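Local structure of xylooligosaccharide oxidase (Myceliophthora thermophila, 5L6G) at residues 341-346 with 427-432; 375-380 with 411-416. The protein oxidises the C1 hydroxyl of xylooligosaccharides and related sugars to lactones with a bicovalently bound FAD, passing the electrons to oxygen to give hydrogen peroxide. All coordinates share one frame; numbering follows the deposited sequence.

Contact 1 of 2, residues 341-346 with 427-432; sequences TFYSKS and AFLDGW
K345 reaches over the first turns of helix 426-437 to form a salt bridge with D430. Its CG, anti to the carbonyl carbon, lies against L429 CB. CD comes 3.6 Å from the same L429 CB and also passes close to the backbone L429 O. From there the chain bends at chi3 (82°) and again at chi4, which carries CE past D430 OD1 and brings NZ to 2.9 Å from that oxygen, above the carboxylate plane. NZ also donates to Y343 OH at 3.1 Å and makes a second salt bridge with D453, so NZ is bound to two carboxylates and a phenol oxygen. An alanine here would probably leave D430 and D453 without their shared positive charge and Y343 OH without this donor. Y343 presents its ring edge to D430 OD1, with ring and carboxylate planes 85° apart; its OH is also hydrogen-bonded to D453, and one water donates to both Y343 OH and D430 OD2. L429 CD1 packs 3.9 Å from S344 CA, near Y343 O. Y343 touches a bound xylose, placing the contact at the edge of a sugar site. Segments 341-346 and 427-432 run nearly parallel (9°); L429 also packs on strand 409-417, and helix 354-368 meets F428 and W432.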
loop_
_atom_site.group_PDB
_atom_site.type_symbol
_atom_site.label_atom_id
_atom_site.label_comp_id
_atom_site.label_asym_id
_atom_site.label_seq_id
_atom_site.Cartn_x
_atom_site.Cartn_y
_atom_site.Cartn_z
ATOM N N THR A 341 13.012 11.385 3.116
ATOM C CA THR A 341 14.188 10.521 3.216
ATOM C C THR A 341 13.958 9.609 4.396
ATOM O O THR A 341 13.801 10.074 5.515
ATOM C CB THR A 341 15.467 11.332 3.438
ATOM O OG1 THR A 341 15.622 12.272 2.365
ATOM C CG2 THR A 341 16.694 10.438 3.498
ATOM N N PHE A 342 13.951 8.306 4.163
ATOM C CA PHE A 342 13.563 7.390 5.214
ATOM C C PHE A 342 13.947 5.940 4.922
ATOM O O PHE A 342 14.312 5.571 3.780
ATOM C CB PHE A 342 12.043 7.486 5.441
ATOM C CG PHE A 342 11.231 7.030 4.252
ATOM C CD1 PHE A 342 10.991 7.889 3.194
ATOM C CD2 PHE A 342 10.733 5.739 4.180
ATOM C CE1 PHE A 342 10.266 7.468 2.084
ATOM C CE2 PHE A 342 9.988 5.320 3.073
ATOM C CZ PHE A 342 9.764 6.186 2.031
ATOM N N TYR A 343 13.844 5.134 5.985
ATOM C CA TYR A 343 13.820 3.684 5.892
ATOM C C TYR A 343 12.519 3.214 6.511
ATOM O O TYR A 343 12.038 3.833 7.431
ATOM C CB TYR A 343 15.010 3.047 6.615
ATOM C CG TYR A 343 15.006 1.536 6.544
ATOM C CD1 TYR A 343 14.892 0.887 5.340
ATOM C CD2 TYR A 343 15.136 0.756 7.683
ATOM C CE1 TYR A 343 14.891 -0.498 5.256
ATOM C CE2 TYR A 343 15.146 -0.635 7.611
ATOM C CZ TYR A 343 15.022 -1.255 6.382
ATOM O OH TYR A 343 15.016 -2.637 6.265
ATOM N N SER A 344 11.949 2.140 5.979
ATOM C CA SER A 344 10.692 1.630 6.503
ATOM C C SER A 344 10.635 0.122 6.457
ATOM O O SER A 344 11.278 -0.517 5.626
ATOM C CB SER A 344 9.517 2.241 5.740
ATOM O OG SER A 344 8.288 1.664 6.114
ATOM N N LYS A 345 9.909 -0.443 7.413
ATOM C CA LYS A 345 9.646 -1.865 7.447
ATOM C C LYS A 345 8.160 -2.049 7.705
ATOM O O LYS A 345 7.423 -1.095 8.065
ATOM C CB LYS A 345 10.479 -2.563 8.527
ATOM C CG LYS A 345 11.981 -2.469 8.333
ATOM C CD LYS A 345 12.780 -3.350 9.294
ATOM C CE LYS A 345 12.878 -4.810 8.864
ATOM N NZ LYS A 345 13.842 -5.100 7.760
ATOM N N SER A 346 7.711 -3.273 7.472
ATOM C CA SER A 346 6.356 -3.643 7.771
ATOM C C SER A 346 6.308 -5.002 8.419
ATOM O O SER A 346 7.317 -5.746 8.466
ATOM C CB SER A 346 5.561 -3.685 6.467
ATOM O OG SER A 346 5.868 -4.849 5.739
ATOM N N ALA A 427 19.666 -0.666 11.456
ATOM C CA ALA A 427 19.668 -1.568 12.607
ATOM C C ALA A 427 18.517 -1.249 13.560
ATOM O O ALA A 427 18.032 -2.131 14.275
ATOM C CB ALA A 427 20.990 -1.488 13.333
ATOM N N PHE A 428 18.071 -0.005 13.565
ATOM C CA PHE A 428 16.955 0.391 14.453
ATOM C C PHE A 428 15.667 -0.378 14.102
ATOM O O PHE A 428 15.180 -1.181 14.892
ATOM C CB PHE A 428 16.757 1.923 14.444
ATOM C CG PHE A 428 15.407 2.376 14.941
ATOM C CD1 PHE A 428 14.814 1.771 16.042
ATOM C CD2 PHE A 428 14.745 3.433 14.328
ATOM C CE1 PHE A 428 13.548 2.178 16.481
ATOM C CE2 PHE A 428 13.497 3.849 14.780
ATOM C CZ PHE A 428 12.899 3.217 15.848
ATOM N N LEU A 429 15.091 -0.138 12.941
ATOM C CA LEU A 429 13.903 -0.906 12.580
ATOM C C LEU A 429 14.182 -2.391 12.447
ATOM O O LEU A 429 13.307 -3.200 12.752
ATOM C CB LEU A 429 13.243 -0.369 11.319
ATOM C CG LEU A 429 12.710 1.051 11.474
ATOM C CD1 LEU A 429 11.949 1.434 10.218
ATOM C CD2 LEU A 429 11.842 1.227 12.724
ATOM N N ASP A 430 15.386 -2.771 12.008
ATOM C CA ASP A 430 15.704 -4.197 11.888
ATOM C C ASP A 430 15.595 -4.906 13.232
ATOM O O ASP A 430 15.064 -6.027 13.312
ATOM C CB ASP A 430 17.107 -4.418 11.278
ATOM C CG ASP A 430 17.146 -4.109 9.783
ATOM O OD1 ASP A 430 16.053 -3.875 9.207
ATOM O OD2 ASP A 430 18.267 -4.085 9.192
ATOM N N GLY A 431 16.118 -4.264 14.273
ATOM C CA GLY A 431 16.111 -4.824 15.600
ATOM C C GLY A 431 14.688 -4.897 16.137
ATOM O O GLY A 431 14.323 -5.847 16.830
ATOM N N TRP A 432 13.883 -3.899 15.801
ATOM C CA TRP A 432 12.508 -3.871 16.280
ATOM C C TRP A 432 11.727 -5.029 15.678
ATOM O O TRP A 432 10.997 -5.723 16.382
ATOM C CB TRP A 432 11.819 -2.552 15.926
ATOM C CG TRP A 432 10.783 -2.161 16.926
ATOM C CD1 TRP A 432 10.242 -2.943 17.883
ATOM C CD2 TRP A 432 10.175 -0.878 17.058
ATOM N NE1 TRP A 432 9.335 -2.221 18.640
ATOM C CE2 TRP A 432 9.279 -0.946 18.146
ATOM C CE3 TRP A 432 10.317 0.328 16.379
ATOM C CZ2 TRP A 432 8.527 0.148 18.564
ATOM C CZ3 TRP A 432 9.559 1.411 16.788
ATOM C CH2 TRP A 432 8.682 1.317 17.869
HETATM O O HOH W 1 17.776 -3.439 6.616
#

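Contact 2 of 2, residues 375-380 with 411-416; sequences WYIIID and YELYDR. With XYP (beta-D-xylopyranose), chain H.
E412 and Y376 meet beside the bound xylose on the same face of an antiparallel strand pair. E412 extends from its strand, with CG anti to the backbone N (chi1 -174°), and its OE1 accepts a bond from XYP O1, although the placing of OE1 is less sure. Y376 OH lies 3.1 Å from E412 OE2, a weak and unsettled hydrogen bond, and 3.2 Å from XYP C5. I378 CD1 adds an apolar contact, 3.8 Å from XYP C2. Y451, T154 and R272 are also hydrogen-bonded to the sugar. Behind this first shell, Y414 supports the Y376 ring: its CB sits over the centre of one face, 3.5 Å from the centroid in a CH-pi contact, while the two rings are nearly parallel (8°) but slid apart, barely overlapping. Y96 hydrogen-bonds E412 OE2 and so steadies the carboxylate, and F342 stacks on Y414. The backbone fixes the register through two hydrogen-bonded pairs, Y376 with Y414 and I378 with E412, where I378 N donates to E412 O at 2.7 Å. On the other face, I379 lies alongside Y411, and L413 meets helix 426-437. Strands 374-381 and 409-417 of the antiparallel sheet thus line the substrate pocket of this FAD-linked oxidoreductase.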
loop_
_atom_site.group_PDB
_atom_site.type_symbol
_atom_site.label_atom_id
_atom_site.label_comp_id
_atom_site.label_asym_id
_atom_site.label_seq_id
_atom_site.Cartn_x
_atom_site.Cartn_y
_atom_site.Cartn_z
ATOM N N TRP A 375 10.822 8.934 13.814
ATOM C CA TRP A 375 10.284 7.640 13.514
ATOM C C TRP A 375 8.825 7.548 13.982
ATOM O O TRP A 375 8.389 8.328 14.824
ATOM C CB TRP A 375 11.133 6.550 14.149
ATOM C CG TRP A 375 11.114 6.591 15.635
ATOM C CD1 TRP A 375 11.993 7.234 16.444
ATOM C CD2 TRP A 375 10.143 5.991 16.491
ATOM N NE1 TRP A 375 11.643 7.069 17.750
ATOM C CE2 TRP A 375 10.504 6.306 17.806
ATOM C CE3 TRP A 375 8.999 5.210 16.270
ATOM C CZ2 TRP A 375 9.772 5.859 18.906
ATOM C CZ3 TRP A 375 8.280 4.781 17.333
ATOM C CH2 TRP A 375 8.664 5.093 18.644
ATOM N N TYR A 376 8.070 6.636 13.380
ATOM C CA TYR A 376 6.759 6.264 13.917
ATOM C C TYR A 376 6.496 4.798 13.672
ATOM O O TYR A 376 7.161 4.162 12.841
ATOM C CB TYR A 376 5.610 7.123 13.352
ATOM C CG TYR A 376 5.324 7.003 11.859
ATOM C CD1 TYR A 376 4.604 5.912 11.348
ATOM C CD2 TYR A 376 5.719 7.999 10.970
ATOM C CE1 TYR A 376 4.318 5.808 9.989
ATOM C CE2 TYR A 376 5.420 7.899 9.604
ATOM C CZ TYR A 376 4.728 6.791 9.133
ATOM O OH TYR A 376 4.433 6.653 7.787
ATOM N N ILE A 377 5.542 4.267 14.429
ATOM C CA ILE A 377 5.007 2.940 14.203
ATOM C C ILE A 377 3.479 3.049 14.087
ATOM O O ILE A 377 2.824 3.747 14.871
ATOM C CB ILE A 377 5.412 1.939 15.314
ATOM C CG1 ILE A 377 4.875 0.541 15.006
ATOM C CG2 ILE A 377 4.926 2.377 16.683
ATOM C CD1 ILE A 377 5.444 -0.525 15.921
ATOM N N ILE A 378 2.926 2.379 13.090
ATOM C CA ILE A 378 1.484 2.263 12.986
ATOM C C ILE A 378 1.136 0.797 13.204
ATOM O O ILE A 378 1.768 -0.077 12.638
ATOM C CB ILE A 378 0.977 2.757 11.636
ATOM C CG1 ILE A 378 1.039 4.280 11.587
ATOM C CG2 ILE A 378 -0.440 2.263 11.377
ATOM C CD1 ILE A 378 0.589 4.862 10.260
ATOM N N ILE A 379 0.164 0.531 14.068
ATOM C CA ILE A 379 -0.361 -0.802 14.240
ATOM C C ILE A 379 -1.822 -0.700 13.855
ATOM O O ILE A 379 -2.631 -0.137 14.597
ATOM C CB ILE A 379 -0.237 -1.324 15.702
ATOM C CG1 ILE A 379 1.197 -1.192 16.209
ATOM C CG2 ILE A 379 -0.678 -2.785 15.789
ATOM C CD1 ILE A 379 1.294 -1.009 17.698
ATOM N N ASP A 380 -2.167 -1.240 12.694
ATOM C CA ASP A 380 -3.538 -1.144 12.216
ATOM C C ASP A 380 -4.375 -2.216 12.872
ATOM O O ASP A 380 -3.931 -3.358 12.982
ATOM C CB ASP A 380 -3.593 -1.339 10.702
ATOM C CG ASP A 380 -3.058 -0.156 9.950
ATOM O OD1 ASP A 380 -3.502 0.969 10.207
ATOM O OD2 ASP A 380 -2.232 -0.347 9.062
ATOM N N TYR A 411 1.366 -3.550 10.294
ATOM C CA TYR A 411 2.272 -2.575 10.861
ATOM C C TYR A 411 3.038 -1.830 9.789
ATOM O O TYR A 411 3.467 -2.427 8.791
ATOM C CB TYR A 411 3.316 -3.252 11.724
ATOM C CG TYR A 411 2.833 -4.148 12.838
ATOM C CD1 TYR A 411 2.284 -5.401 12.566
ATOM C CD2 TYR A 411 2.985 -3.778 14.157
ATOM C CE1 TYR A 411 1.909 -6.267 13.568
ATOM C CE2 TYR A 411 2.613 -4.632 15.181
ATOM C CZ TYR A 411 2.078 -5.878 14.887
ATOM O OH TYR A 411 1.696 -6.733 15.889
ATOM N N GLU A 412 3.229 -0.536 10.036
ATOM C CA GLU A 412 4.163 0.266 9.297
ATOM C C GLU A 412 5.172 0.806 10.310
ATOM O O GLU A 412 4.775 1.405 11.311
ATOM C CB GLU A 412 3.484 1.440 8.596
ATOM C CG GLU A 412 4.438 2.204 7.687
ATOM C CD GLU A 412 3.803 3.412 7.021
ATOM O OE1 GLU A 412 2.651 3.790 7.377
ATOM O OE2 GLU A 412 4.485 4.003 6.155
ATOM N N LEU A 413 6.454 0.576 10.040
ATOM C CA LEU A 413 7.539 1.129 10.835
ATOM C C LEU A 413 8.324 2.060 9.935
ATOM O O LEU A 413 8.734 1.684 8.856
ATOM C CB LEU A 413 8.454 0.045 11.411
ATOM C CG LEU A 413 7.874 -1.040 12.338
ATOM C CD1 LEU A 413 7.189 -2.141 11.560
ATOM C CD2 LEU A 413 8.961 -1.647 13.218
ATOM N N TYR A 414 8.526 3.289 10.389
ATOM C CA TYR A 414 8.987 4.357 9.510
ATOM C C TYR A 414 10.045 5.154 10.227
ATOM O O TYR A 414 9.835 5.599 11.348
ATOM C CB TYR A 414 7.808 5.248 9.156
ATOM C CG TYR A 414 7.930 6.061 7.891
ATOM C CD1 TYR A 414 7.466 5.560 6.680
ATOM C CD2 TYR A 414 8.423 7.355 7.908
ATOM C CE1 TYR A 414 7.535 6.307 5.517
ATOM C CE2 TYR A 414 8.491 8.114 6.738
ATOM C CZ TYR A 414 8.029 7.576 5.551
ATOM O OH TYR A 414 8.049 8.306 4.395
ATOM N N ASP A 415 11.177 5.367 9.569
ATOM C CA ASP A 415 12.343 5.986 10.209
ATOM C C ASP A 415 12.874 7.043 9.240
ATOM O O ASP A 415 13.510 6.713 8.247
ATOM C CB ASP A 415 13.369 4.893 10.524
ATOM C CG ASP A 415 14.685 5.423 11.046
ATOM O OD1 ASP A 415 14.781 6.636 11.407
ATOM O OD2 ASP A 415 15.652 4.597 11.096
ATOM N N ARG A 416 12.564 8.303 9.526
ATOM C CA ARG A 416 12.724 9.404 8.575
ATOM C C ARG A 416 13.821 10.336 9.059
ATOM O O ARG A 416 13.864 10.662 10.245
ATOM C CB ARG A 416 11.418 10.192 8.464
ATOM C CG ARG A 416 11.501 11.424 7.584
ATOM C CD ARG A 416 10.188 12.187 7.580
ATOM N NE ARG A 416 10.238 13.330 6.671
ATOM C CZ ARG A 416 9.235 14.192 6.502
ATOM N NH1 ARG A 416 8.106 14.071 7.192
ATOM N NH2 ARG A 416 9.378 15.207 5.667
HETATM O O1 XYP H . -0.078 3.841 6.480
HETATM C C1 XYP H . 0.218 5.142 5.976
HETATM C C2 XYP H . -0.408 6.189 6.896
HETATM C C3 XYP H . 0.045 7.594 6.519
HETATM C C4 XYP H . 1.567 7.655 6.447
HETATM C C5 XYP H . 2.115 6.557 5.526
HETATM O O2 XYP H . -1.826 6.088 6.774
HETATM O O3 XYP H . -0.506 8.565 7.426
HETATM O O4 XYP H . 1.980 8.914 5.900
HETATM O O5 XYP H . 1.628 5.271 5.896
#

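Overall arrangement
The two contacts lie about 9 Å apart, centre to centre, and share one antiparallel sheet in which strand 409-417 sits between 374-381 and 341-349. Along the chain contact 2 is nested within contact 1: strand 341-349 comes first, then 374-381 and 409-417, and helix 426-437 follows. Probable backbone hydrogen bonds from D415 N to Y343 O and from L413 N to K345 O join them directly. Contact 2 offers one face of the sheet to the sugar, while contact 1 covers the opposite face with the helix. The sheet thus carries substrate-binding E412 on one side and is backed by helix 426-437 on the other.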